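Local coordinates for protein argonaute (PDB 5G5S) that cuts single-stranded DNA endonucleolytically, using short single-stranded DNA guides to bind complementary targets, and may defend the cell against invading genetic elements, at residues D365-D370 and K435-D440; L431-E436 and I461-W466; D500-L505 and N566-R571; I594-I599 and L642-G647. All coordinates share one frame; numbering follows the deposited sequence.

Contact 1. Residues D365-D370 and K435-D440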
loop_
_atom_site.group_PDB
_atom_site.type_symbol
_atom_site.label_atom_id
_atom_site.label_comp_id
_atom_site.label_asym_id
_atom_site.label_seq_id
_atom_site.Cartn_x
_atom_site.Cartn_y
_atom_site.Cartn_z
ATOM N N ASP A 365 6.239 29.526 -3.702
ATOM C CA ASP A 365 6.618 29.614 -2.288
ATOM C C ASP A 365 7.419 30.905 -2.079
ATOM O O ASP A 365 8.325 31.184 -2.868
ATOM C CB ASP A 365 7.452 28.382 -1.889
ATOM C CG ASP A 365 7.645 28.204 -0.396
ATOM O OD1 ASP A 365 8.491 28.910 0.180
ATOM O OD2 ASP A 365 6.983 27.323 0.182
ATOM N N GLU A 366 7.054 31.707 -1.048
ATOM C CA GLU A 366 7.689 32.991 -0.693
ATOM C C GLU A 366 9.213 32.906 -0.591
ATOM O O GLU A 366 9.905 33.815 -1.047
ATOM C CB GLU A 366 7.122 33.530 0.630
ATOM C CG GLU A 366 5.843 34.333 0.485
ATOM C CD GLU A 366 5.321 34.947 1.771
ATOM O OE1 GLU A 366 6.116 35.584 2.501
ATOM O OE2 GLU A 366 4.101 34.828 2.028
ATOM N N GLU A 367 9.727 31.805 -0.007
ATOM C CA GLU A 367 11.149 31.532 0.214
ATOM C C GLU A 367 12.002 31.419 -1.062
ATOM O O GLU A 367 13.228 31.522 -0.974
ATOM C CB GLU A 367 11.338 30.298 1.117
ATOM C CG GLU A 367 10.795 30.474 2.529
ATOM C CD GLU A 367 11.547 29.729 3.616
ATOM O OE1 GLU A 367 11.665 28.485 3.523
ATOM O OE2 GLU A 367 12.002 30.392 4.577
ATOM N N ILE A 368 11.366 31.224 -2.236
ATOM C CA ILE A 368 12.068 31.109 -3.523
ATOM C C ILE A 368 11.802 32.283 -4.506
ATOM O O ILE A 368 12.109 32.170 -5.696
ATOM C CB ILE A 368 11.930 29.694 -4.168
ATOM C CG1 ILE A 368 10.449 29.278 -4.356
ATOM C CG2 ILE A 368 12.724 28.648 -3.368
ATOM C CD1 ILE A 368 10.181 28.252 -5.430
ATOM N N LYS A 369 11.289 33.419 -3.981
ATOM C CA LYS A 369 10.935 34.639 -4.722
ATOM C C LYS A 369 12.041 35.266 -5.581
ATOM O O LYS A 369 11.719 35.970 -6.540
ATOM C CB LYS A 369 10.341 35.699 -3.777
ATOM N N ASP A 370 13.330 35.037 -5.237
ATOM C CA ASP A 370 14.485 35.599 -5.962
ATOM C C ASP A 370 14.593 35.056 -7.382
ATOM O O ASP A 370 15.044 35.772 -8.281
ATOM C CB ASP A 370 15.812 35.325 -5.225
ATOM C CG ASP A 370 15.716 35.240 -3.717
ATOM O OD1 ASP A 370 15.200 34.209 -3.211
ATOM O OD2 ASP A 370 16.193 36.181 -3.038
ATOM N N LYS A 435 9.873 24.239 -2.375
ATOM C CA LYS A 435 11.270 23.932 -2.047
ATOM C C LYS A 435 11.399 22.831 -0.984
ATOM O O LYS A 435 10.415 22.520 -0.308
ATOM C CB LYS A 435 12.053 25.207 -1.658
ATOM C CG LYS A 435 11.484 25.993 -0.481
ATOM C CD LYS A 435 12.540 26.880 0.161
ATOM C CE LYS A 435 13.127 26.249 1.403
ATOM N NZ LYS A 435 14.082 27.158 2.082
ATOM N N GLU A 436 12.599 22.223 -0.859
ATOM C CA GLU A 436 12.861 21.148 0.101
ATOM C C GLU A 436 12.798 21.639 1.549
ATOM O O GLU A 436 13.707 22.322 2.024
ATOM C CB GLU A 436 14.181 20.407 -0.217
ATOM C CG GLU A 436 14.418 19.136 0.595
ATOM C CD GLU A 436 13.331 18.078 0.551
ATOM O OE1 GLU A 436 13.003 17.597 -0.557
ATOM O OE2 GLU A 436 12.821 17.714 1.634
ATOM N N LYS A 437 11.668 21.352 2.184
ATOM C CA LYS A 437 11.406 21.709 3.567
ATOM C C LYS A 437 11.361 20.494 4.487
ATOM O O LYS A 437 10.933 20.610 5.631
ATOM C CB LYS A 437 10.085 22.466 3.676
ATOM C CG LYS A 437 10.049 23.785 2.928
ATOM C CD LYS A 437 8.758 24.525 3.220
ATOM C CE LYS A 437 8.774 25.932 2.649
ATOM N NZ LYS A 437 9.764 26.804 3.335
ATOM N N TYR A 438 11.743 19.327 3.972
ATOM C CA TYR A 438 11.748 18.091 4.760
ATOM C C TYR A 438 10.379 17.732 5.340
ATOM O O TYR A 438 9.420 17.539 4.599
ATOM C CB TYR A 438 12.880 18.061 5.793
ATOM C CG TYR A 438 14.232 18.233 5.145
ATOM C CD1 TYR A 438 14.801 17.211 4.401
ATOM C CD2 TYR A 438 14.929 19.427 5.251
ATOM C CE1 TYR A 438 16.031 17.368 3.792
ATOM C CE2 TYR A 438 16.160 19.592 4.647
ATOM C CZ TYR A 438 16.705 18.560 3.920
ATOM O OH TYR A 438 17.930 18.726 3.321
ATOM N N LYS A 439 10.285 17.630 6.657
ATOM C CA LYS A 439 9.023 17.264 7.284
ATOM C C LYS A 439 7.952 18.279 6.916
ATOM O O LYS A 439 6.805 17.920 6.690
ATOM C CB LYS A 439 9.179 17.194 8.803
ATOM N N ASP A 440 8.326 19.548 6.880
ATOM C CA ASP A 440 7.412 20.622 6.498
ATOM C C ASP A 440 6.842 20.487 5.080
ATOM O O ASP A 440 5.910 21.215 4.752
ATOM C CB ASP A 440 8.059 22.009 6.726
ATOM C CG ASP A 440 8.108 22.513 8.164
ATOM O OD1 ASP A 440 7.951 21.688 9.098
ATOM O OD2 ASP A 440 8.338 23.730 8.360
#

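Contact 2. Residues L431-E436 and I461-W466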
loop_
_atom_site.group_PDB
_atom_site.type_symbol
_atom_site.label_atom_id
_atom_site.label_comp_id
_atom_site.label_asym_id
_atom_site.label_seq_id
_atom_site.Cartn_x
_atom_site.Cartn_y
_atom_site.Cartn_z
ATOM N N LEU A 431 -0.664 25.091 -10.137
ATOM C CA LEU A 431 0.690 24.557 -10.216
ATOM C C LEU A 431 1.462 25.164 -9.049
ATOM O O LEU A 431 1.624 26.382 -8.976
ATOM C CB LEU A 431 1.336 24.886 -11.575
ATOM C CG LEU A 431 2.757 24.373 -11.821
ATOM C CD1 LEU A 431 2.782 22.858 -12.025
ATOM C CD2 LEU A 431 3.389 25.082 -13.010
ATOM N N ILE A 432 1.846 24.313 -8.092
ATOM C CA ILE A 432 2.554 24.722 -6.883
ATOM C C ILE A 432 4.066 24.515 -7.066
ATOM O O ILE A 432 4.519 23.389 -7.294
ATOM C CB ILE A 432 1.987 23.992 -5.622
ATOM C CG1 ILE A 432 0.485 24.273 -5.414
ATOM C CG2 ILE A 432 2.791 24.322 -4.359
ATOM C CD1 ILE A 432 -0.270 23.098 -4.711
ATOM N N ILE A 433 4.834 25.620 -6.976
ATOM C CA ILE A 433 6.296 25.618 -7.064
ATOM C C ILE A 433 6.821 25.805 -5.631
ATOM O O ILE A 433 6.648 26.873 -5.029
ATOM C CB ILE A 433 6.845 26.708 -8.041
ATOM C CG1 ILE A 433 5.984 26.885 -9.337
ATOM C CG2 ILE A 433 8.348 26.524 -8.327
ATOM C CD1 ILE A 433 5.959 25.719 -10.333
ATOM N N GLY A 434 7.408 24.744 -5.090
ATOM C CA GLY A 434 7.933 24.737 -3.732
ATOM C C GLY A 434 9.407 24.417 -3.618
ATOM O O GLY A 434 10.112 24.337 -4.628
ATOM N N LYS A 435 9.873 24.239 -2.375
ATOM C CA LYS A 435 11.270 23.932 -2.047
ATOM C C LYS A 435 11.399 22.831 -0.984
ATOM O O LYS A 435 10.415 22.520 -0.308
ATOM C CB LYS A 435 12.053 25.207 -1.658
ATOM C CG LYS A 435 11.484 25.993 -0.481
ATOM C CD LYS A 435 12.540 26.880 0.161
ATOM C CE LYS A 435 13.127 26.249 1.403
ATOM N NZ LYS A 435 14.082 27.158 2.082
ATOM N N GLU A 436 12.599 22.223 -0.859
ATOM C CA GLU A 436 12.861 21.148 0.101
ATOM C C GLU A 436 12.798 21.639 1.549
ATOM O O GLU A 436 13.707 22.322 2.024
ATOM C CB GLU A 436 14.181 20.407 -0.217
ATOM C CG GLU A 436 14.418 19.136 0.595
ATOM C CD GLU A 436 13.331 18.078 0.551
ATOM O OE1 GLU A 436 13.003 17.597 -0.557
ATOM O OE2 GLU A 436 12.821 17.714 1.634
ATOM N N ILE A 461 5.629 20.729 -7.209
ATOM C CA ILE A 461 6.921 20.378 -7.797
ATOM C C ILE A 461 8.035 21.129 -7.052
ATOM O O ILE A 461 7.815 22.279 -6.655
ATOM C CB ILE A 461 6.877 20.664 -9.337
ATOM C CG1 ILE A 461 7.724 19.685 -10.197
ATOM C CG2 ILE A 461 6.985 22.155 -9.736
ATOM C CD1 ILE A 461 9.208 19.864 -10.190
ATOM N N LEU A 462 9.199 20.482 -6.813
ATOM C CA LEU A 462 10.315 21.155 -6.129
ATOM C C LEU A 462 11.137 21.912 -7.155
ATOM O O LEU A 462 11.619 21.312 -8.123
ATOM C CB LEU A 462 11.207 20.189 -5.314
ATOM C CG LEU A 462 10.568 19.420 -4.144
ATOM C CD1 LEU A 462 11.550 18.425 -3.561
ATOM C CD2 LEU A 462 10.065 20.353 -3.037
ATOM N N TRP A 463 11.267 23.237 -6.963
ATOM C CA TRP A 463 11.996 24.124 -7.870
ATOM C C TRP A 463 13.453 23.744 -8.103
ATOM O O TRP A 463 13.905 23.791 -9.249
ATOM C CB TRP A 463 11.861 25.603 -7.473
ATOM C CG TRP A 463 12.611 26.533 -8.384
ATOM C CD1 TRP A 463 13.664 27.333 -8.049
ATOM C CD2 TRP A 463 12.457 26.646 -9.806
ATOM N NE1 TRP A 463 14.139 27.981 -9.164
ATOM C CE2 TRP A 463 13.422 27.572 -10.258
ATOM C CE3 TRP A 463 11.580 26.066 -10.743
ATOM C CZ2 TRP A 463 13.526 27.946 -11.602
ATOM C CZ3 TRP A 463 11.691 26.431 -12.075
ATOM C CH2 TRP A 463 12.658 27.355 -12.493
ATOM N N GLU A 464 14.180 23.365 -7.027
ATOM C CA GLU A 464 15.593 22.959 -7.088
ATOM C C GLU A 464 15.810 21.866 -8.139
ATOM O O GLU A 464 16.730 21.975 -8.952
ATOM C CB GLU A 464 16.111 22.497 -5.710
ATOM C CG GLU A 464 16.244 23.608 -4.677
ATOM C CD GLU A 464 15.166 23.626 -3.608
ATOM O OE1 GLU A 464 13.966 23.563 -3.963
ATOM O OE2 GLU A 464 15.524 23.727 -2.412
ATOM N N ASN A 465 14.925 20.860 -8.156
ATOM C CA ASN A 465 14.970 19.754 -9.107
ATOM C C ASN A 465 14.564 20.173 -10.530
ATOM O O ASN A 465 15.232 19.772 -11.487
ATOM C CB ASN A 465 14.126 18.582 -8.605
ATOM C CG ASN A 465 14.654 17.925 -7.349
ATOM O OD1 ASN A 465 15.861 17.663 -7.196
ATOM N ND2 ASN A 465 13.745 17.612 -6.433
ATOM N N TRP A 466 13.489 20.987 -10.670
ATOM C CA TRP A 466 13.001 21.456 -11.973
ATOM C C TRP A 466 13.964 22.408 -12.685
ATOM O O TRP A 466 14.015 22.390 -13.915
ATOM C CB TRP A 466 11.600 22.080 -11.855
ATOM C CG TRP A 466 10.783 22.047 -13.120
ATOM C CD1 TRP A 466 10.968 21.233 -14.201
ATOM C CD2 TRP A 466 9.620 22.841 -13.410
ATOM N NE1 TRP A 466 10.014 21.495 -15.160
ATOM C CE2 TRP A 466 9.171 22.472 -14.698
ATOM C CE3 TRP A 466 8.930 23.850 -12.717
ATOM C CZ2 TRP A 466 8.064 23.074 -15.305
ATOM C CZ3 TRP A 466 7.830 24.441 -13.318
ATOM C CH2 TRP A 466 7.408 24.056 -14.598
#

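Contact 3. Residues D500-L505 and N566-R571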
loop_
_atom_site.group_PDB
_atom_site.type_symbol
_atom_site.label_atom_id
_atom_site.label_comp_id
_atom_site.label_asym_id
_atom_site.label_seq_id
_atom_site.Cartn_x
_atom_site.Cartn_y
_atom_site.Cartn_z
ATOM N N ASP A 500 -13.098 -8.371 -18.076
ATOM C CA ASP A 500 -13.927 -7.211 -18.384
ATOM C C ASP A 500 -13.520 -6.088 -17.415
ATOM O O ASP A 500 -13.401 -4.940 -17.825
ATOM C CB ASP A 500 -15.414 -7.556 -18.220
ATOM C CG ASP A 500 -15.915 -8.547 -19.249
ATOM O OD1 ASP A 500 -16.219 -8.122 -20.378
ATOM O OD2 ASP A 500 -16.000 -9.747 -18.925
ATOM N N TYR A 501 -13.269 -6.454 -16.140
ATOM C CA TYR A 501 -12.835 -5.565 -15.066
ATOM C C TYR A 501 -11.747 -6.178 -14.232
ATOM O O TYR A 501 -11.753 -7.378 -13.963
ATOM C CB TYR A 501 -13.997 -5.203 -14.117
ATOM C CG TYR A 501 -15.176 -4.537 -14.783
ATOM C CD1 TYR A 501 -15.010 -3.384 -15.555
ATOM C CD2 TYR A 501 -16.471 -5.019 -14.597
ATOM C CE1 TYR A 501 -16.098 -2.763 -16.171
ATOM C CE2 TYR A 501 -17.568 -4.392 -15.187
ATOM C CZ TYR A 501 -17.374 -3.269 -15.981
ATOM O OH TYR A 501 -18.447 -2.647 -16.574
ATOM N N ILE A 502 -10.813 -5.333 -13.822
ATOM C CA ILE A 502 -9.755 -5.620 -12.873
ATOM C C ILE A 502 -10.041 -4.590 -11.792
ATOM O O ILE A 502 -10.098 -3.385 -12.082
ATOM C CB ILE A 502 -8.331 -5.553 -13.452
ATOM C CG1 ILE A 502 -8.113 -6.731 -14.441
ATOM C CG2 ILE A 502 -7.295 -5.563 -12.290
ATOM C CD1 ILE A 502 -6.957 -6.545 -15.434
ATOM N N MET A 503 -10.373 -5.086 -10.585
ATOM C CA MET A 503 -10.798 -4.225 -9.505
ATOM C C MET A 503 -9.857 -4.299 -8.307
ATOM O O MET A 503 -9.657 -5.361 -7.730
ATOM C CB MET A 503 -12.255 -4.543 -9.126
ATOM C CG MET A 503 -13.266 -4.180 -10.198
ATOM S SD MET A 503 -14.954 -4.504 -9.638
ATOM C CE MET A 503 -15.909 -3.993 -11.063
ATOM N N GLY A 504 -9.256 -3.162 -7.992
ATOM C CA GLY A 504 -8.371 -2.997 -6.854
ATOM C C GLY A 504 -9.211 -2.651 -5.653
ATOM O O GLY A 504 -10.035 -1.744 -5.712
ATOM N N LEU A 505 -9.049 -3.397 -4.578
ATOM C CA LEU A 505 -9.872 -3.197 -3.404
ATOM C C LEU A 505 -9.040 -3.019 -2.164
ATOM O O LEU A 505 -8.072 -3.737 -1.966
ATOM C CB LEU A 505 -10.854 -4.403 -3.271
ATOM C CG LEU A 505 -11.792 -4.464 -2.059
ATOM C CD1 LEU A 505 -12.753 -3.287 -2.027
ATOM C CD2 LEU A 505 -12.565 -5.753 -2.052
ATOM N N ASN A 566 -16.266 -11.280 -16.625
ATOM C CA ASN A 566 -15.064 -11.929 -16.122
ATOM C C ASN A 566 -14.351 -10.825 -15.365
ATOM O O ASN A 566 -13.894 -9.862 -15.973
ATOM C CB ASN A 566 -14.196 -12.515 -17.250
ATOM C CG ASN A 566 -13.133 -13.441 -16.713
ATOM O OD1 ASN A 566 -12.885 -13.519 -15.504
ATOM N ND2 ASN A 566 -12.500 -14.188 -17.584
ATOM N N ILE A 567 -14.375 -10.910 -14.022
ATOM C CA ILE A 567 -13.857 -9.895 -13.097
ATOM C C ILE A 567 -12.777 -10.469 -12.218
ATOM O O ILE A 567 -12.959 -11.529 -11.619
ATOM C CB ILE A 567 -15.013 -9.266 -12.237
ATOM C CG1 ILE A 567 -16.124 -8.661 -13.131
ATOM C CG2 ILE A 567 -14.500 -8.212 -11.254
ATOM C CD1 ILE A 567 -17.473 -8.664 -12.490
ATOM N N LEU A 568 -11.659 -9.738 -12.112
ATOM C CA LEU A 568 -10.534 -10.102 -11.268
ATOM C C LEU A 568 -10.418 -9.061 -10.154
ATOM O O LEU A 568 -10.310 -7.876 -10.451
ATOM C CB LEU A 568 -9.224 -10.190 -12.098
ATOM C CG LEU A 568 -7.901 -10.364 -11.311
ATOM C CD1 LEU A 568 -7.824 -11.716 -10.631
ATOM C CD2 LEU A 568 -6.679 -10.120 -12.186
ATOM N N PHE A 569 -10.477 -9.505 -8.880
ATOM C CA PHE A 569 -10.310 -8.635 -7.708
ATOM C C PHE A 569 -8.910 -8.767 -7.130
ATOM O O PHE A 569 -8.384 -9.870 -6.965
ATOM C CB PHE A 569 -11.339 -8.904 -6.605
ATOM C CG PHE A 569 -12.727 -8.400 -6.909
ATOM C CD1 PHE A 569 -13.660 -9.221 -7.538
ATOM C CD2 PHE A 569 -13.125 -7.127 -6.512
ATOM C CE1 PHE A 569 -14.951 -8.764 -7.789
ATOM C CE2 PHE A 569 -14.415 -6.669 -6.773
ATOM C CZ PHE A 569 -15.313 -7.480 -7.429
ATOM N N LEU A 570 -8.323 -7.624 -6.815
ATOM C CA LEU A 570 -6.996 -7.513 -6.237
ATOM C C LEU A 570 -7.165 -6.953 -4.830
ATOM O O LEU A 570 -7.775 -5.888 -4.641
ATOM C CB LEU A 570 -6.174 -6.542 -7.100
ATOM C CG LEU A 570 -5.339 -7.037 -8.289
ATOM C CD1 LEU A 570 -5.921 -8.227 -9.001
ATOM C CD2 LEU A 570 -5.039 -5.913 -9.238
ATOM N N ARG A 571 -6.681 -7.701 -3.831
ATOM C CA ARG A 571 -6.753 -7.251 -2.445
ATOM C C ARG A 571 -5.509 -7.613 -1.633
ATOM O O ARG A 571 -4.811 -8.569 -1.958
ATOM C CB ARG A 571 -8.079 -7.654 -1.745
ATOM C CG ARG A 571 -8.474 -9.126 -1.841
ATOM C CD ARG A 571 -9.840 -9.396 -1.212
ATOM N NE ARG A 571 -9.749 -9.661 0.227
ATOM C CZ ARG A 571 -10.791 -9.812 1.043
ATOM N NH1 ARG A 571 -12.030 -9.715 0.579
ATOM N NH2 ARG A 571 -10.599 -10.049 2.335
#

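Contact 4. Residues I594-I599 and L642-G647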
loop_
_atom_site.group_PDB
_atom_site.type_symbol
_atom_site.label_atom_id
_atom_site.label_comp_id
_atom_site.label_asym_id
_atom_site.label_seq_id
_atom_site.Cartn_x
_atom_site.Cartn_y
_atom_site.Cartn_z
ATOM N N ILE A 594 -15.739 -14.818 -11.167
ATOM C CA ILE A 594 -15.182 -13.929 -10.151
ATOM C C ILE A 594 -13.880 -14.510 -9.660
ATOM O O ILE A 594 -13.841 -15.623 -9.123
ATOM C CB ILE A 594 -16.169 -13.621 -8.986
ATOM C CG1 ILE A 594 -17.572 -13.145 -9.474
ATOM C CG2 ILE A 594 -15.545 -12.666 -7.957
ATOM C CD1 ILE A 594 -17.649 -11.771 -10.276
ATOM N N GLU A 595 -12.803 -13.764 -9.871
ATOM C CA GLU A 595 -11.490 -14.189 -9.413
ATOM C C GLU A 595 -10.944 -13.235 -8.375
ATOM O O GLU A 595 -11.312 -12.057 -8.351
ATOM C CB GLU A 595 -10.524 -14.381 -10.575
ATOM C CG GLU A 595 -10.842 -15.617 -11.399
ATOM C CD GLU A 595 -9.960 -15.807 -12.616
ATOM O OE1 GLU A 595 -8.875 -15.189 -12.663
ATOM O OE2 GLU A 595 -10.360 -16.563 -13.530
ATOM N N VAL A 596 -10.121 -13.774 -7.475
ATOM C CA VAL A 596 -9.470 -13.041 -6.406
ATOM C C VAL A 596 -8.049 -13.554 -6.191
ATOM O O VAL A 596 -7.798 -14.760 -6.186
ATOM C CB VAL A 596 -10.324 -12.902 -5.096
ATOM C CG1 VAL A 596 -10.548 -14.242 -4.401
ATOM C CG2 VAL A 596 -9.720 -11.881 -4.134
ATOM N N ILE A 597 -7.116 -12.621 -6.095
ATOM C CA ILE A 597 -5.724 -12.900 -5.814
ATOM C C ILE A 597 -5.298 -11.945 -4.691
ATOM O O ILE A 597 -5.749 -10.798 -4.644
ATOM C CB ILE A 597 -4.833 -12.856 -7.090
ATOM C CG1 ILE A 597 -3.491 -13.633 -6.863
ATOM C CG2 ILE A 597 -4.635 -11.410 -7.603
ATOM C CD1 ILE A 597 -2.612 -13.977 -8.107
ATOM N N SER A 598 -4.477 -12.440 -3.769
ATOM C CA SER A 598 -3.966 -11.657 -2.653
ATOM C C SER A 598 -2.615 -11.058 -3.046
ATOM O O SER A 598 -1.739 -11.768 -3.541
ATOM C CB SER A 598 -3.860 -12.518 -1.397
ATOM O OG SER A 598 -3.152 -11.860 -0.360
ATOM N N ILE A 599 -2.480 -9.739 -2.896
ATOM C CA ILE A 599 -1.255 -9.018 -3.226
ATOM C C ILE A 599 -0.774 -8.385 -1.938
ATOM O O ILE A 599 -1.441 -7.514 -1.394
ATOM C CB ILE A 599 -1.475 -8.023 -4.400
ATOM C CG1 ILE A 599 -1.778 -8.813 -5.706
ATOM C CG2 ILE A 599 -0.259 -7.062 -4.573
ATOM C CD1 ILE A 599 -2.342 -8.035 -6.793
ATOM N N LEU A 642 -7.930 -17.538 -6.463
ATOM C CA LEU A 642 -9.176 -18.300 -6.429
ATOM C C LEU A 642 -10.100 -17.938 -7.573
ATOM O O LEU A 642 -10.077 -16.812 -8.059
ATOM C CB LEU A 642 -9.910 -18.078 -5.093
ATOM C CG LEU A 642 -9.168 -18.496 -3.810
ATOM C CD1 LEU A 642 -9.767 -17.818 -2.586
ATOM C CD2 LEU A 642 -9.128 -20.023 -3.663
ATOM N N ARG A 643 -10.921 -18.902 -7.995
ATOM C CA ARG A 643 -11.885 -18.728 -9.071
ATOM C C ARG A 643 -13.251 -19.230 -8.654
ATOM O O ARG A 643 -13.390 -20.403 -8.301
ATOM C CB ARG A 643 -11.405 -19.444 -10.345
ATOM C CG ARG A 643 -12.430 -19.416 -11.480
ATOM C CD ARG A 643 -11.923 -20.124 -12.698
ATOM N NE ARG A 643 -10.819 -19.400 -13.329
ATOM C CZ ARG A 643 -9.926 -19.956 -14.137
ATOM N NH1 ARG A 643 -9.987 -21.251 -14.413
ATOM N NH2 ARG A 643 -8.948 -19.226 -14.656
ATOM N N PHE A 644 -14.263 -18.341 -8.716
ATOM C CA PHE A 644 -15.665 -18.674 -8.446
ATOM C C PHE A 644 -16.383 -18.585 -9.774
ATOM O O PHE A 644 -16.460 -17.514 -10.374
ATOM C CB PHE A 644 -16.299 -17.756 -7.375
ATOM C CG PHE A 644 -15.540 -17.801 -6.070
ATOM C CD1 PHE A 644 -14.468 -16.942 -5.840
ATOM C CD2 PHE A 644 -15.853 -18.748 -5.097
ATOM C CE1 PHE A 644 -13.736 -17.019 -4.655
ATOM C CE2 PHE A 644 -15.135 -18.806 -3.901
ATOM C CZ PHE A 644 -14.093 -17.931 -3.679
ATOM N N ASN A 645 -16.867 -19.730 -10.251
ATOM C CA ASN A 645 -17.524 -19.867 -11.545
ATOM C C ASN A 645 -18.567 -20.989 -11.464
ATOM O O ASN A 645 -18.249 -22.086 -10.990
ATOM C CB ASN A 645 -16.448 -20.194 -12.625
ATOM C CG ASN A 645 -16.890 -20.094 -14.072
ATOM O OD1 ASN A 645 -18.007 -20.431 -14.435
ATOM N ND2 ASN A 645 -15.982 -19.706 -14.957
ATOM N N CYS A 646 -19.807 -20.716 -11.910
ATOM C CA CYS A 646 -20.894 -21.706 -11.933
ATOM C C CYS A 646 -21.153 -22.393 -10.574
ATOM O O CYS A 646 -21.402 -23.603 -10.526
ATOM C CB CYS A 646 -20.659 -22.731 -13.046
ATOM S SG CYS A 646 -22.163 -23.548 -13.630
ATOM N N GLY A 647 -21.062 -21.623 -9.493
ATOM C CA GLY A 647 -21.280 -22.133 -8.144
ATOM C C GLY A 647 -20.141 -22.967 -7.584
ATOM O O GLY A 647 -20.289 -23.560 -6.511
#

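Contact 1. Residues D365-D370 and K435-D440
E367 meets K435 and K437 through a single carboxylate oxygen, which forms a small salt-bridge network. K435 NZ lies 3.1 Å from E367 OE1 and approaches from above the carboxylate plane, 58° out of it, the two side chains crossing at about a right angle. K437 NZ is modelled 2.5 Å from the same OE1, a salt bridge whose exact length is doubtful. One anionic oxygen may thus offset two lysine charges on a partly exposed surface.

D365 adds a looser electrostatic partner. With CG anti to the backbone N (chi1 -167°), it faces K437 tip to tip, D365 OD2 3.4 Å from K437 CE, while OD1 and NZ are too far apart for a salt bridge. OD2 is hydrogen-bonded to the hydroxyl of Y444, and OD1 accepts the backbone N-H of E367 in an Asx turn at the start of the 3-10 segment 366-370.

The apolar part is modest. I368 CG2 lies 3.9 Å from K435 CB, and K435 CD passes 3.7 Å from E367 CB.

Both segments follow strands, 357-365 and 428-434, that are neighbours in the parallel sheet of the Mid domain. The arrangement is that of adjacent strand-to-helix loops at the C-terminal edge of an alpha/beta sheet.

Contact 2. Residues L431-E436 and I461-W466
I433 pairs with I461 and G434 with L462 in parallel register, held by bonds from I461 N to I432 O and from G434 N to I461 O, both 2.9 Å. The ladder continues past the strand end: the backbone N of W463, the first residue of helix 463-467, donates to G434 O over 2.8 Å in a nearly straight bond (178°). L462, just before it, occupies the N-cap position, and its carbonyl accepts from W466 N.

I433 carries most of the apolar contact. It lies alongside I461, both pointing the same way, and its CD1 is 3.8 Å from I461 CG2 and 3.7 Å from W466 CZ3. Its CG2 branch, anti to the backbone N, touches W463 CB at 3.7 Å. The indole nitrogen of W466 is hydrogen-bonded to T475.

On the face of G434 and L462, the L462 CD2 methyl rests 3.5 Å from the carbonyl carbon of K435, and CD1 approaches the carboxylate of E436. From the first turn of the helix, E464 is bent at chi2 (105°), which places CD near the loop; its OE1 lies 3.3 Å from K435 CA.

Strand 428-434, helix 442-452 and strand 456-462 make a beta-alpha-beta unit of the Mid domain. I461 and L462 end the region (459-462) that binds the 5'-phosphorylated end of the guide, consistent with the pairing helping to order that backbone.

Contact 3. Residues D500-L505 and N566-R571
D500 and N566 open the pairing with a two-way grip: D500 N donates to N566 O (2.7 Å), and N566 N returns a 2.8 Å bond to D500 OD2 on its anti side. Beyond this the strands run parallel at 20°. Bonds alternate from L568 N to Y501 O, M503 N to L568 O, L570 N to M503 O and L505 N to L570 O.

Apolar contacts lie on both faces. On one, M503 runs beside F569 with its chain extended beyond CG, its SD 3.6 Å from F569 CE2 in an oblique Met-aromatic contact. Nearby, I567 CG1 meets the ring edge of Y501 at CD2 (3.9 Å). On the other face, I502 CG2 touches L570 CD2 at 3.8 Å.

These are adjacent parallel strands of the RNase H-like PIWI core, leading directly into D506 and D572, probably catalytic and metal-binding. Strand 517-525 flanks 501-506, and strand 593-600 flanks 566-571. Helix 547-556 covers the M503 and F569 face, with L554 on the methionine and L547 and I551 on the ring.

Contact 4. Residues I594-I599 and L642-G647
L642 pairs with V596 as a hydrogen-bonded antiparallel pair: L642 N donates to V596 O (2.8 Å) and L642 O accepts from V596 N (3.1 Å). The side chains lie side by side, with L642 CB 3.9 Å from V596 CG1.

R643 is next, opposite E595 in a non-hydrogen-bonded pair, whose side chains join in a salt bridge. The arginine bends at chi3 (-69°), placing NE 2.9 Å from E595 OE2, while NH2 reaches the same oxygen at 3.2 Å. Both nitrogens come from one face of the carboxylate, more than 40° out of its plane, yet OE2 lies close to the guanidinium plane. The grip is therefore side-on, two nitrogens to one atom. The buried carboxylate has further partners: OE1 is hydrogen-bonded to Y499 and W641, and OE2 to N593.

F644 completes the register with I594. F644 N donates to I594 O (2.8 Å) and F644 O accepts from I594 N (2.9 Å). At the ring's edge, CD1 lies 3.6 Å from I594 O and CE1 faces V596 CG1.

Strand 593-600 runs parallel to 566-571 on its other flank, as the fifth strand of an RNase H-like core does; antiparallel strand 636-645 extends that PIWI sheet.

The four contacts form two touching pairs, one at the Mid sheet and one in the PIWI sheet. Contacts 1 and 2 share K435 and E436 in the Mid domain, where D365 N probably bonds to I433 O and I368 packs on W463. Contact 2 is the buried strand pairing, while contact 1 lies just past the strand ends, partly exposed and dominated by charge. Contacts 3 and 4, both buried, lie about 36 to 49 Å, centre to centre, from that pair and meet where F569 N reaches E595 O and L570 packs on I597 and I599. Contact 3 joins parallel strands whose facing side chains are mostly apolar; contact 4 is antiparallel and includes a salt bridge from a buried glutamate to a partly exposed arginine.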